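Local coordinates for B12-binding domain-containing protein (Kitasatospora setae, PDB 6WTE) that probably methylates its substrate as a cobalamin-dependent radical S-adenosylmethionine methyltransferase, binding cobalamin and a [4Fe-4S] cluster, at residues G104-S109 with D238-R243; M111-V116 with G151-T156; D72-F77 with R412-T417; G129-C134 with Q190-S195. One frame throughout, in Å; residues are numbered along the deposited sequence.

Contact 1: G104-S109 with D238-R243; sequences GGIGFS and DAKGTR
At the cobalamin pocket, where the B12-binding domain meets the radical SAM core, I106 and S109 of the short helix 106-109 pack against A239 and K240 at the end of helix 236-240. CD1 of I106 lies 3.5 Å from CB of A239 and is pressed to 3.4 Å from CD of K240, tighter than usual for two carbons. With CG1 anti to the backbone N (chi1 164°), the I106 chain crosses the lysine's methylenes at about a right angle. K240 suits the place, its methylenes serving this apolar neighbour while NZ goes on to the bound cobalamin as a salt bridge. CB of S109 sits 3.4 Å from O of A239, small residues on both sides letting the backbones approach. The S109 hydroxyl turns back on its own segment, OG donating to O of G105 at 2.7 Å; N of S109 reaches that oxygen from the opposite face. An alanine at S109 would probably leave that oxygen with one fewer donor and N of G127, also bonded to OG, without its mate. This is a domain interface at a cofactor: the end of strand 101-104 of the Rossmann-like B12-binding domain, G104 and G105 lining the pocket, meets the radical SAM core.

Contact 2: M111-V116 with G151-T156; sequences MPFALV and GLIRNT
I153 is the centre of an apolar cluster in which P112, F113 and V116 of helix 112-119 rest on strand 153-156. The CH-pi contact comes first: CD1 of I153 stands over one face of the F113 ring, 4.0 Å from its centroid and 20° off the ring normal, displaced toward the rim. CG2 of I153 lies over the same face, toward the CD2-CE2 edge, 4.0 Å from CD2 of F113. Among the aliphatic contacts, CB of P112 meets CD1 of I153 at 3.7 Å, the two side chains crossing at about a right angle. Farther along, CG2 of V116 lies 4.1 Å from CG2 of I153. Branched I153 suits this place: CD1 reaches P112 and the ring, while CG2 covers another part of the same face and reaches V116. An alanine at F113 would probably open a gap over CD1 of I153 and leave that arm freer to turn. At the more open end, CG1 of V116 touches CB of N155 at 3.5 Å as the two side chains slide past each other in opposite directions. The amide of N155 finds its partner elsewhere, ND2 donating to O of I121. Helix and strand directions differ by 40°, and A160 and R162 of the next strand also touch F113 and I153. Contact between the two segments is mostly carbon on carbon, resting on shape and exclusion of water more than on directional bonds.

Contact 3: D72-F77 with R412-T417; sequences DTVYAF and RLFPYT
Beside the cobalamin pocket, a salt bridge between D72 and R412 ties a loop of the B12-binding domain to the end of strand 404-412 in the radical SAM core. The side chains meet tip to tip, and the arginine grips side-on with two nitrogens: NE donates to OD2 of D72 at 2.9 Å and NH2 to OD1 of D72 at 3.0 Å. Both bonds are nearly straight, with N-H...O angles of 167° and 168°. The acceptors lie in the guanidinium plane, whereas the donors stand above the carboxylate plane, since the two planes are 50° apart. R412 reaches this position through a chain bent at chi2 and chi3, and its remaining nitrogen, NH1, bonds O of V474. OD2 of D72 has a second duty in an Asx turn, accepting from N of V74 at 2.9 Å from the opposite face to NE. Aspartate suits a turn that must also face a cation: its short chain reaches its own backbone and still presents both oxygens to R412. F414 sits at the pocket, touching cobalamin, and the edge of its ring faces the carboxylate, with CZ 3.7 Å from OD1 of D72. CG2 of V74 lies 4.3 Å from CZ of F414. A water bridges the two backbones, donating to O of V74 at 2.7 Å and accepting from N of R412 at 2.9 Å.

Contact 4: G129-C134 with Q190-S195; sequences GEKILC and QVDQLS
E130, at the start of helix 130-141, and D192, in the loop that follows strand 174-175, are joined by a direct bond: N of D192 donates to OE2 of E130 at 2.8 Å, with an N-H...O angle of 173°. The donor arrives on the anti side of the carboxylate, somewhat out of its plane. E130 places CG between its backbone N and carbonyl carbon (chi1 52°), where CG also packs 3.6 Å from CB of D192. The other oxygen, OE1, bonds cobalamin, so a glutamate can serve ligand and loop at once; the loop bond probably helps to position the carboxylate for the cofactor. Q190 has its backbone O satisfied by a water that donates to it at 2.8 Å and accepts from N of I132, a first-turn NH of the helix. Its side-chain NE2 bonds the backbone oxygens of P128 and K126, while CD1 of I132 packs 3.8 Å from that same NE2. K131 runs past the loop, CE lying 3.2 Å from O of V191. Its NZ lies 4.4 Å from OD1 of D192, beyond a salt bridge, and a second water links them, donating to OD1 and accepting weakly from NZ. OD1 of D192 also takes the backbone N of L194 and of S195, both 3.0 Å away and on the same face of the carboxylate, in an Asx turn and Asx motif. Ligand contacts at the loop leading into a helix, here by the backbone N of G129 and the carboxylate of E130, are in keeping with a Rossmann-like B12-binding fold.

Contacts 1, 3 and 4 each include residues of the cobalamin pocket, whereas contact 2 stands back from it, the side chain of P112 lying about 10 Å from the cofactor. Contacts 1 and 3 both join the B12-binding domain to the radical SAM core; their centres are 14 Å apart, and they touch where OD2 of D238 lies 3.2 Å from CB of Y416. Contact 1 is also nearer the iron-sulfur cluster, about 7 Å from the K240 side chain against about 11 Å from that of F414. F108 packs on L115 and V116, linking contact 1 to contact 2, and I132 meets L152 between contacts 4 and 2. Contacts 3 and 4 lie farthest apart, centres 27 Å.

Contact 1: G104-S109 with D238-R243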
loop_
_atom_site.group_PDB
_atom_site.type_symbol
_atom_site.label_atom_id
_atom_site.label_comp_id
_atom_site.label_asym_id
_atom_site.label_seq_id
_atom_site.Cartn_x
_atom_site.Cartn_y
_atom_site.Cartn_z
ATOM N N GLY A 104 -9.480 -10.094 2.522
ATOM C CA GLY A 104 -8.303 -9.996 1.679
ATOM C C GLY A 104 -7.854 -8.551 1.680
ATOM O O GLY A 104 -8.480 -7.693 2.307
ATOM N N GLY A 105 -6.760 -8.285 0.979
ATOM C CA GLY A 105 -6.192 -6.949 0.908
ATOM C C GLY A 105 -4.684 -6.982 1.055
ATOM O O GLY A 105 -4.093 -7.960 1.511
ATOM N N ILE A 106 -4.038 -5.890 0.634
ATOM C CA ILE A 106 -2.597 -5.792 0.839
ATOM C C ILE A 106 -2.285 -5.655 2.330
ATOM O O ILE A 106 -1.548 -6.471 2.895
ATOM C CB ILE A 106 -1.993 -4.655 -0.015
ATOM C CG1 ILE A 106 -0.593 -4.279 0.474
ATOM C CG2 ILE A 106 -2.913 -3.429 -0.091
ATOM C CD1 ILE A 106 0.412 -5.420 0.501
ATOM N N GLY A 107 -2.877 -4.662 3.001
ATOM C CA GLY A 107 -2.727 -4.581 4.450
ATOM C C GLY A 107 -3.171 -5.850 5.154
ATOM O O GLY A 107 -2.508 -6.325 6.085
ATOM N N PHE A 108 -4.284 -6.427 4.707
ATOM C CA PHE A 108 -4.742 -7.700 5.262
ATOM C C PHE A 108 -3.666 -8.778 5.155
ATOM O O PHE A 108 -3.428 -9.534 6.110
ATOM C CB PHE A 108 -6.011 -8.125 4.528
ATOM C CG PHE A 108 -6.672 -9.347 5.098
ATOM C CD1 PHE A 108 -7.626 -9.224 6.096
ATOM C CD2 PHE A 108 -6.368 -10.614 4.616
ATOM C CE1 PHE A 108 -8.255 -10.347 6.612
ATOM C CE2 PHE A 108 -6.997 -11.744 5.144
ATOM C CZ PHE A 108 -7.935 -11.603 6.130
ATOM N N SER A 109 -2.988 -8.848 4.009
ATOM C CA SER A 109 -1.990 -9.882 3.751
ATOM C C SER A 109 -0.712 -9.715 4.567
ATOM O O SER A 109 0.121 -10.633 4.562
ATOM C CB SER A 109 -1.650 -9.905 2.257
ATOM O OG SER A 109 -2.768 -10.335 1.491
ATOM N N ASP A 238 6.381 -10.254 0.891
ATOM C CA ASP A 238 5.546 -11.275 1.510
ATOM C C ASP A 238 4.075 -11.075 1.177
ATOM O O ASP A 238 3.377 -12.029 0.813
ATOM C CB ASP A 238 5.717 -11.279 3.019
ATOM C CG ASP A 238 4.680 -12.143 3.688
ATOM O OD1 ASP A 238 4.758 -13.371 3.507
ATOM O OD2 ASP A 238 3.771 -11.597 4.346
ATOM N N ALA A 239 3.579 -9.848 1.327
ATOM C CA ALA A 239 2.141 -9.620 1.249
ATOM C C ALA A 239 1.619 -9.612 -0.183
ATOM O O ALA A 239 0.441 -9.913 -0.406
ATOM C CB ALA A 239 1.785 -8.306 1.946
ATOM N N LYS A 240 2.453 -9.261 -1.156
ATOM C CA LYS A 240 2.075 -9.341 -2.564
ATOM C C LYS A 240 2.592 -10.600 -3.241
ATOM O O LYS A 240 1.869 -11.221 -4.023
ATOM C CB LYS A 240 2.592 -8.115 -3.331
ATOM C CG LYS A 240 2.252 -6.779 -2.693
ATOM C CD LYS A 240 0.751 -6.495 -2.731
ATOM C CE LYS A 240 0.239 -6.260 -4.145
ATOM N NZ LYS A 240 -1.072 -5.539 -4.139
ATOM N N GLY A 241 3.829 -10.987 -2.975
ATOM C CA GLY A 241 4.436 -12.123 -3.644
ATOM C C GLY A 241 5.866 -11.771 -3.990
ATOM O O GLY A 241 6.196 -10.620 -4.271
ATOM N N THR A 242 6.732 -12.783 -3.967
ATOM C CA THR A 242 8.171 -12.603 -4.122
ATOM C C THR A 242 8.651 -12.718 -5.561
ATOM O O THR A 242 9.859 -12.614 -5.797
ATOM C CB THR A 242 8.925 -13.639 -3.283
ATOM O OG1 THR A 242 8.581 -14.954 -3.744
ATOM C CG2 THR A 242 8.553 -13.515 -1.814
ATOM N N ARG A 243 7.758 -12.966 -6.517
ATOM C CA ARG A 243 8.124 -13.039 -7.925
ATOM C C ARG A 243 7.094 -12.269 -8.741
ATOM O O ARG A 243 5.964 -12.042 -8.298
ATOM C CB ARG A 243 8.216 -14.491 -8.417
ATOM C CG ARG A 243 9.329 -15.301 -7.751
ATOM C CD ARG A 243 10.711 -14.754 -8.090
ATOM N NE ARG A 243 11.759 -15.540 -7.445
ATOM C CZ ARG A 243 12.374 -15.192 -6.317
ATOM N NH1 ARG A 243 12.060 -14.056 -5.708
ATOM N NH2 ARG A 243 13.313 -15.979 -5.802
#

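Contact 2: M111-V116 with G151-T156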
loop_
_atom_site.group_PDB
_atom_site.type_symbol
_atom_site.label_atom_id
_atom_site.label_comp_id
_atom_site.label_asym_id
_atom_site.label_seq_id
_atom_site.Cartn_x
_atom_site.Cartn_y
_atom_site.Cartn_z
ATOM N N MET A 111 -0.852 -9.556 7.797
ATOM C CA MET A 111 -1.151 -10.278 9.025
ATOM C C MET A 111 -2.489 -10.992 8.863
ATOM O O MET A 111 -3.418 -10.758 9.647
ATOM C CB MET A 111 -1.179 -9.311 10.211
ATOM C CG MET A 111 -1.937 -8.016 9.886
ATOM S SD MET A 111 -2.029 -6.832 11.240
ATOM C CE MET A 111 -2.733 -7.835 12.553
ATOM N N PRO A 112 -2.621 -11.882 7.876
ATOM C CA PRO A 112 -3.960 -12.388 7.540
ATOM C C PRO A 112 -4.504 -13.383 8.542
ATOM O O PRO A 112 -5.724 -13.426 8.727
ATOM C CB PRO A 112 -3.757 -13.025 6.159
ATOM C CG PRO A 112 -2.331 -13.485 6.199
ATOM C CD PRO A 112 -1.583 -12.457 7.004
ATOM N N PHE A 113 -3.658 -14.196 9.184
ATOM C CA PHE A 113 -4.172 -15.119 10.192
ATOM C C PHE A 113 -4.679 -14.363 11.415
ATOM O O PHE A 113 -5.751 -14.677 11.946
ATOM C CB PHE A 113 -3.089 -16.124 10.607
ATOM C CG PHE A 113 -2.712 -17.100 9.529
ATOM C CD1 PHE A 113 -1.859 -16.725 8.505
ATOM C CD2 PHE A 113 -3.198 -18.396 9.548
ATOM C CE1 PHE A 113 -1.498 -17.630 7.515
ATOM C CE2 PHE A 113 -2.841 -19.303 8.564
ATOM C CZ PHE A 113 -1.992 -18.919 7.547
ATOM N N ALA A 114 -3.912 -13.374 11.881
ATOM C CA ALA A 114 -4.355 -12.561 13.006
ATOM C C ALA A 114 -5.670 -11.867 12.692
ATOM O O ALA A 114 -6.555 -11.779 13.547
ATOM C CB ALA A 114 -3.286 -11.530 13.370
ATOM N N LEU A 115 -5.819 -11.365 11.465
ATOM C CA LEU A 115 -7.018 -10.610 11.141
ATOM C C LEU A 115 -8.225 -11.520 10.945
ATOM O O LEU A 115 -9.340 -11.148 11.324
ATOM C CB LEU A 115 -6.773 -9.743 9.904
ATOM C CG LEU A 115 -5.863 -8.552 10.213
ATOM C CD1 LEU A 115 -5.694 -7.654 8.988
ATOM C CD2 LEU A 115 -6.421 -7.761 11.387
ATOM N N VAL A 116 -8.037 -12.709 10.360
ATOM C CA VAL A 116 -9.150 -13.652 10.285
ATOM C C VAL A 116 -9.696 -13.920 11.683
ATOM O O VAL A 116 -10.911 -13.890 11.916
ATOM C CB VAL A 116 -8.727 -14.960 9.592
ATOM C CG1 VAL A 116 -9.767 -16.035 9.852
ATOM C CG2 VAL A 116 -8.587 -14.768 8.089
ATOM N N GLY A 151 -4.327 -22.360 -0.936
ATOM C CA GLY A 151 -4.009 -21.052 -0.409
ATOM C C GLY A 151 -5.006 -20.499 0.587
ATOM O O GLY A 151 -4.678 -19.544 1.302
ATOM N N LEU A 152 -6.208 -21.066 0.660
ATOM C CA LEU A 152 -7.262 -20.474 1.471
ATOM C C LEU A 152 -6.954 -20.595 2.959
ATOM O O LEU A 152 -6.653 -21.686 3.453
ATOM C CB LEU A 152 -8.598 -21.149 1.162
ATOM C CG LEU A 152 -9.799 -20.541 1.878
ATOM C CD1 LEU A 152 -10.043 -19.101 1.387
ATOM C CD2 LEU A 152 -11.031 -21.423 1.674
ATOM N N ILE A 153 -7.052 -19.476 3.678
ATOM C CA ILE A 153 -7.000 -19.486 5.139
ATOM C C ILE A 153 -8.411 -19.719 5.662
ATOM O O ILE A 153 -9.353 -19.026 5.256
ATOM C CB ILE A 153 -6.420 -18.169 5.682
ATOM C CG1 ILE A 153 -5.003 -17.942 5.148
ATOM C CG2 ILE A 153 -6.433 -18.152 7.208
ATOM C CD1 ILE A 153 -4.438 -16.586 5.502
ATOM N N ARG A 154 -8.562 -20.697 6.559
ATOM C CA ARG A 154 -9.860 -21.068 7.102
ATOM C C ARG A 154 -9.837 -20.946 8.618
ATOM O O ARG A 154 -8.952 -21.495 9.282
ATOM C CB ARG A 154 -10.255 -22.485 6.675
ATOM C CG ARG A 154 -10.221 -22.662 5.164
ATOM C CD ARG A 154 -10.867 -23.958 4.702
ATOM N NE ARG A 154 -10.640 -25.090 5.586
ATOM C CZ ARG A 154 -11.437 -26.150 5.647
ATOM N NH1 ARG A 154 -12.524 -26.211 4.882
ATOM N NH2 ARG A 154 -11.159 -27.144 6.473
ATOM N N ASN A 155 -10.813 -20.229 9.158
ATOM C CA ASN A 155 -10.906 -20.010 10.600
ATOM C C ASN A 155 -11.553 -21.228 11.242
ATOM O O ASN A 155 -12.773 -21.407 11.173
ATOM C CB ASN A 155 -11.710 -18.753 10.898
ATOM C CG ASN A 155 -11.467 -18.216 12.295
ATOM O OD1 ASN A 155 -10.717 -18.800 13.074
ATOM N ND2 ASN A 155 -12.100 -17.092 12.616
ATOM N N THR A 156 -10.744 -22.085 11.850
ATOM C CA THR A 156 -11.307 -23.217 12.570
ATOM C C THR A 156 -11.575 -22.836 14.022
ATOM O O THR A 156 -11.200 -21.764 14.496
ATOM C CB THR A 156 -10.376 -24.424 12.517
ATOM O OG1 THR A 156 -9.345 -24.263 13.495
ATOM C CG2 THR A 156 -9.748 -24.553 11.139
#

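Contact 3: D72-F77 with R412-T417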
loop_
_atom_site.group_PDB
_atom_site.type_symbol
_atom_site.label_atom_id
_atom_site.label_comp_id
_atom_site.label_asym_id
_atom_site.label_seq_id
_atom_site.Cartn_x
_atom_site.Cartn_y
_atom_site.Cartn_z
ATOM N N ASP A 72 -3.248 0.339 9.358
ATOM C CA ASP A 72 -3.089 1.569 10.122
ATOM C C ASP A 72 -2.480 2.594 9.177
ATOM O O ASP A 72 -2.233 2.303 8.005
ATOM C CB ASP A 72 -2.226 1.363 11.382
ATOM C CG ASP A 72 -0.826 0.861 11.079
ATOM O OD1 ASP A 72 -0.689 -0.302 10.645
ATOM O OD2 ASP A 72 0.146 1.628 11.299
ATOM N N THR A 73 -2.237 3.801 9.690
ATOM C CA THR A 73 -1.658 4.832 8.836
ATOM C C THR A 73 -0.200 4.560 8.503
ATOM O O THR A 73 0.311 5.144 7.544
ATOM C CB THR A 73 -1.771 6.211 9.489
ATOM O OG1 THR A 73 -0.935 6.261 10.651
ATOM C CG2 THR A 73 -3.215 6.507 9.876
ATOM N N VAL A 74 0.478 3.714 9.287
ATOM C CA VAL A 74 1.854 3.272 9.053
ATOM C C VAL A 74 2.830 4.403 9.392
ATOM O O VAL A 74 4.051 4.240 9.304
ATOM C CB VAL A 74 2.000 2.715 7.616
ATOM C CG1 VAL A 74 3.432 2.392 7.228
ATOM C CG2 VAL A 74 1.160 1.447 7.486
ATOM N N TYR A 75 2.307 5.534 9.867
ATOM C CA TYR A 75 3.158 6.587 10.417
ATOM C C TYR A 75 3.593 6.172 11.816
ATOM O O TYR A 75 2.752 6.035 12.710
ATOM C CB TYR A 75 2.413 7.918 10.480
ATOM C CG TYR A 75 2.275 8.651 9.168
ATOM C CD1 TYR A 75 3.395 9.073 8.462
ATOM C CD2 TYR A 75 1.022 8.956 8.654
ATOM C CE1 TYR A 75 3.268 9.762 7.264
ATOM C CE2 TYR A 75 0.888 9.641 7.459
ATOM C CZ TYR A 75 2.012 10.041 6.769
ATOM O OH TYR A 75 1.877 10.724 5.580
ATOM N N ALA A 76 4.903 5.991 12.014
ATOM C CA ALA A 76 5.388 5.418 13.266
ATOM C C ALA A 76 5.086 6.302 14.470
ATOM O O ALA A 76 4.846 5.789 15.570
ATOM C CB ALA A 76 6.892 5.150 13.174
ATOM N N PHE A 77 5.108 7.620 14.300
ATOM C CA PHE A 77 4.818 8.498 15.426
ATOM C C PHE A 77 3.330 8.562 15.752
ATOM O O PHE A 77 2.973 9.002 16.850
ATOM C CB PHE A 77 5.349 9.908 15.148
ATOM C CG PHE A 77 5.042 10.406 13.765
ATOM C CD1 PHE A 77 5.867 10.088 12.696
ATOM C CD2 PHE A 77 3.919 11.187 13.529
ATOM C CE1 PHE A 77 5.579 10.536 11.422
ATOM C CE2 PHE A 77 3.632 11.644 12.253
ATOM C CZ PHE A 77 4.460 11.315 11.201
ATOM N N ARG A 412 7.043 1.423 11.367
ATOM C CA ARG A 412 6.096 0.449 11.901
ATOM C C ARG A 412 6.540 -0.953 11.502
ATOM O O ARG A 412 6.783 -1.220 10.320
ATOM C CB ARG A 412 4.680 0.723 11.383
ATOM C CG ARG A 412 3.882 1.717 12.210
ATOM C CD ARG A 412 3.101 1.035 13.330
ATOM N NE ARG A 412 2.079 0.133 12.800
ATOM C CZ ARG A 412 2.026 -1.172 13.036
ATOM N NH1 ARG A 412 2.924 -1.754 13.825
ATOM N NH2 ARG A 412 1.055 -1.892 12.495
ATOM N N LEU A 413 6.647 -1.846 12.490
ATOM C CA LEU A 413 7.137 -3.202 12.278
ATOM C C LEU A 413 5.997 -4.162 11.970
ATOM O O LEU A 413 4.943 -4.107 12.600
ATOM C CB LEU A 413 7.892 -3.694 13.513
ATOM C CG LEU A 413 9.155 -2.895 13.843
ATOM C CD1 LEU A 413 9.771 -3.404 15.119
ATOM C CD2 LEU A 413 10.141 -2.986 12.694
ATOM N N PHE A 414 6.235 -5.062 11.019
ATOM C CA PHE A 414 5.271 -6.064 10.599
ATOM C C PHE A 414 5.921 -7.441 10.614
ATOM O O PHE A 414 7.148 -7.554 10.519
ATOM C CB PHE A 414 4.723 -5.733 9.202
ATOM C CG PHE A 414 3.788 -4.560 9.203
ATOM C CD1 PHE A 414 4.282 -3.264 9.151
ATOM C CD2 PHE A 414 2.418 -4.752 9.284
ATOM C CE1 PHE A 414 3.424 -2.178 9.166
ATOM C CE2 PHE A 414 1.555 -3.669 9.296
ATOM C CZ PHE A 414 2.062 -2.383 9.239
ATOM N N PRO A 415 5.123 -8.503 10.776
ATOM C CA PRO A 415 5.712 -9.823 11.066
ATOM C C PRO A 415 6.565 -10.385 9.942
ATOM O O PRO A 415 7.557 -11.071 10.218
ATOM C CB PRO A 415 4.482 -10.704 11.339
ATOM C CG PRO A 415 3.334 -9.971 10.701
ATOM C CD PRO A 415 3.652 -8.527 10.881
ATOM N N TYR A 416 6.217 -10.127 8.686
ATOM C CA TYR A 416 6.954 -10.743 7.591
ATOM C C TYR A 416 7.802 -9.705 6.877
ATOM O O TYR A 416 7.752 -9.567 5.653
ATOM C CB TYR A 416 5.989 -11.448 6.643
ATOM C CG TYR A 416 5.136 -12.420 7.409
ATOM C CD1 TYR A 416 5.702 -13.554 7.972
ATOM C CD2 TYR A 416 3.782 -12.180 7.618
ATOM C CE1 TYR A 416 4.943 -14.447 8.703
ATOM C CE2 TYR A 416 3.003 -13.074 8.352
ATOM C CZ TYR A 416 3.596 -14.201 8.894
ATOM O OH TYR A 416 2.856 -15.099 9.621
ATOM N N THR A 417 8.563 -8.958 7.659
ATOM C CA THR A 417 9.615 -8.104 7.157
ATOM C C THR A 417 10.919 -8.521 7.815
ATOM O O THR A 417 10.915 -8.989 8.958
ATOM C CB THR A 417 9.350 -6.623 7.449
ATOM O OG1 THR A 417 9.391 -6.394 8.865
ATOM C CG2 THR A 417 7.989 -6.202 6.904
HETATM O O HOH W 1 6.318 2.762 8.902
#

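Contact 4: G129-C134 with Q190-S195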
loop_
_atom_site.group_PDB
_atom_site.type_symbol
_atom_site.label_atom_id
_atom_site.label_comp_id
_atom_site.label_asym_id
_atom_site.label_seq_id
_atom_site.Cartn_x
_atom_site.Cartn_y
_atom_site.Cartn_z
ATOM N N GLY A 129 -6.097 -12.136 -4.969
ATOM C CA GLY A 129 -7.231 -12.951 -4.577
ATOM C C GLY A 129 -8.141 -13.450 -5.683
ATOM O O GLY A 129 -9.013 -14.282 -5.416
ATOM N N GLU A 130 -7.935 -12.996 -6.924
ATOM C CA GLU A 130 -8.939 -13.210 -7.966
ATOM C C GLU A 130 -9.171 -14.691 -8.261
ATOM O O GLU A 130 -10.312 -15.108 -8.490
ATOM C CB GLU A 130 -8.543 -12.464 -9.244
ATOM C CG GLU A 130 -7.129 -12.743 -9.747
ATOM C CD GLU A 130 -6.131 -11.713 -9.269
ATOM O OE1 GLU A 130 -6.285 -11.225 -8.133
ATOM O OE2 GLU A 130 -5.201 -11.373 -10.039
ATOM N N LYS A 131 -8.117 -15.512 -8.237
ATOM C CA LYS A 131 -8.314 -16.921 -8.572
ATOM C C LYS A 131 -8.846 -17.709 -7.382
ATOM O O LYS A 131 -9.793 -18.495 -7.520
ATOM C CB LYS A 131 -7.012 -17.522 -9.100
ATOM C CG LYS A 131 -6.641 -16.959 -10.470
ATOM C CD LYS A 131 -5.517 -17.729 -11.138
ATOM C CE LYS A 131 -5.055 -17.018 -12.410
ATOM N NZ LYS A 131 -6.184 -16.621 -13.295
ATOM N N ILE A 132 -8.254 -17.499 -6.203
ATOM C CA ILE A 132 -8.718 -18.174 -4.991
ATOM C C ILE A 132 -10.172 -17.819 -4.710
ATOM O O ILE A 132 -10.976 -18.679 -4.330
ATOM C CB ILE A 132 -7.809 -17.806 -3.803
ATOM C CG1 ILE A 132 -6.386 -18.304 -4.056
ATOM C CG2 ILE A 132 -8.386 -18.363 -2.478
ATOM C CD1 ILE A 132 -5.359 -17.806 -3.056
ATOM N N LEU A 133 -10.535 -16.546 -4.898
ATOM C CA LEU A 133 -11.906 -16.126 -4.618
ATOM C C LEU A 133 -12.902 -16.815 -5.548
ATOM O O LEU A 133 -14.010 -17.172 -5.126
ATOM C CB LEU A 133 -12.024 -14.602 -4.723
ATOM C CG LEU A 133 -13.398 -14.023 -4.371
ATOM C CD1 LEU A 133 -13.834 -14.497 -2.982
ATOM C CD2 LEU A 133 -13.388 -12.497 -4.441
ATOM N N CYS A 134 -12.532 -17.008 -6.819
ATOM C CA CYS A 134 -13.421 -17.726 -7.726
ATOM C C CYS A 134 -13.616 -19.167 -7.283
ATOM O O CYS A 134 -14.728 -19.698 -7.363
ATOM C CB CYS A 134 -12.884 -17.693 -9.151
ATOM S SG CYS A 134 -13.082 -16.098 -9.955
ATOM N N GLN A 190 -1.523 -17.038 -8.304
ATOM C CA GLN A 190 -2.732 -16.394 -7.808
ATOM C C GLN A 190 -3.177 -15.229 -8.683
ATOM O O GLN A 190 -4.309 -14.759 -8.526
ATOM C CB GLN A 190 -2.511 -15.900 -6.373
ATOM C CG GLN A 190 -2.091 -17.014 -5.394
ATOM C CD GLN A 190 -1.781 -16.510 -3.997
ATOM O OE1 GLN A 190 -0.948 -17.087 -3.290
ATOM N NE2 GLN A 190 -2.469 -15.451 -3.575
ATOM N N VAL A 191 -2.318 -14.771 -9.596
ATOM C CA VAL A 191 -2.541 -13.548 -10.364
ATOM C C VAL A 191 -3.251 -13.876 -11.672
ATOM O O VAL A 191 -2.830 -14.775 -12.409
ATOM C CB VAL A 191 -1.202 -12.839 -10.645
ATOM C CG1 VAL A 191 -1.427 -11.609 -11.505
ATOM C CG2 VAL A 191 -0.515 -12.468 -9.344
ATOM N N ASP A 192 -4.310 -13.126 -11.977
ATOM C CA ASP A 192 -4.918 -13.156 -13.306
ATOM C C ASP A 192 -4.062 -12.286 -14.218
ATOM O O ASP A 192 -4.178 -11.059 -14.220
ATOM C CB ASP A 192 -6.365 -12.673 -13.246
ATOM C CG ASP A 192 -7.034 -12.612 -14.611
ATOM O OD1 ASP A 192 -6.407 -12.946 -15.646
ATOM O OD2 ASP A 192 -8.218 -12.221 -14.642
ATOM N N GLN A 193 -3.197 -12.927 -14.997
ATOM C CA GLN A 193 -2.274 -12.237 -15.887
ATOM C C GLN A 193 -2.857 -11.978 -17.266
ATOM O O GLN A 193 -2.167 -11.402 -18.111
ATOM C CB GLN A 193 -0.988 -13.047 -16.036
ATOM C CG GLN A 193 -0.281 -13.351 -14.734
ATOM C CD GLN A 193 0.897 -14.276 -14.935
ATOM O OE1 GLN A 193 0.819 -15.471 -14.640
ATOM N NE2 GLN A 193 1.991 -13.738 -15.456
ATOM N N LEU A 194 -4.100 -12.386 -17.518
ATOM C CA LEU A 194 -4.682 -12.326 -18.851
ATOM C C LEU A 194 -5.736 -11.241 -19.006
ATOM O O LEU A 194 -5.727 -10.513 -20.002
ATOM C CB LEU A 194 -5.300 -13.686 -19.215
ATOM C CG LEU A 194 -4.343 -14.877 -19.265
ATOM C CD1 LEU A 194 -5.097 -16.166 -19.545
ATOM C CD2 LEU A 194 -3.277 -14.643 -20.321
ATOM N N SER A 195 -6.651 -11.111 -18.052
ATOM C CA SER A 195 -7.852 -10.325 -18.295
ATOM C C SER A 195 -7.569 -8.831 -18.264
ATOM O O SER A 195 -6.640 -8.358 -17.603
ATOM C CB SER A 195 -8.930 -10.635 -17.255
ATOM O OG SER A 195 -9.107 -12.029 -17.090
HETATM O O HOH W 2 -6.596 -15.542 -16.284
HETATM O O HOH W 3 -5.923 -15.684 -6.393
#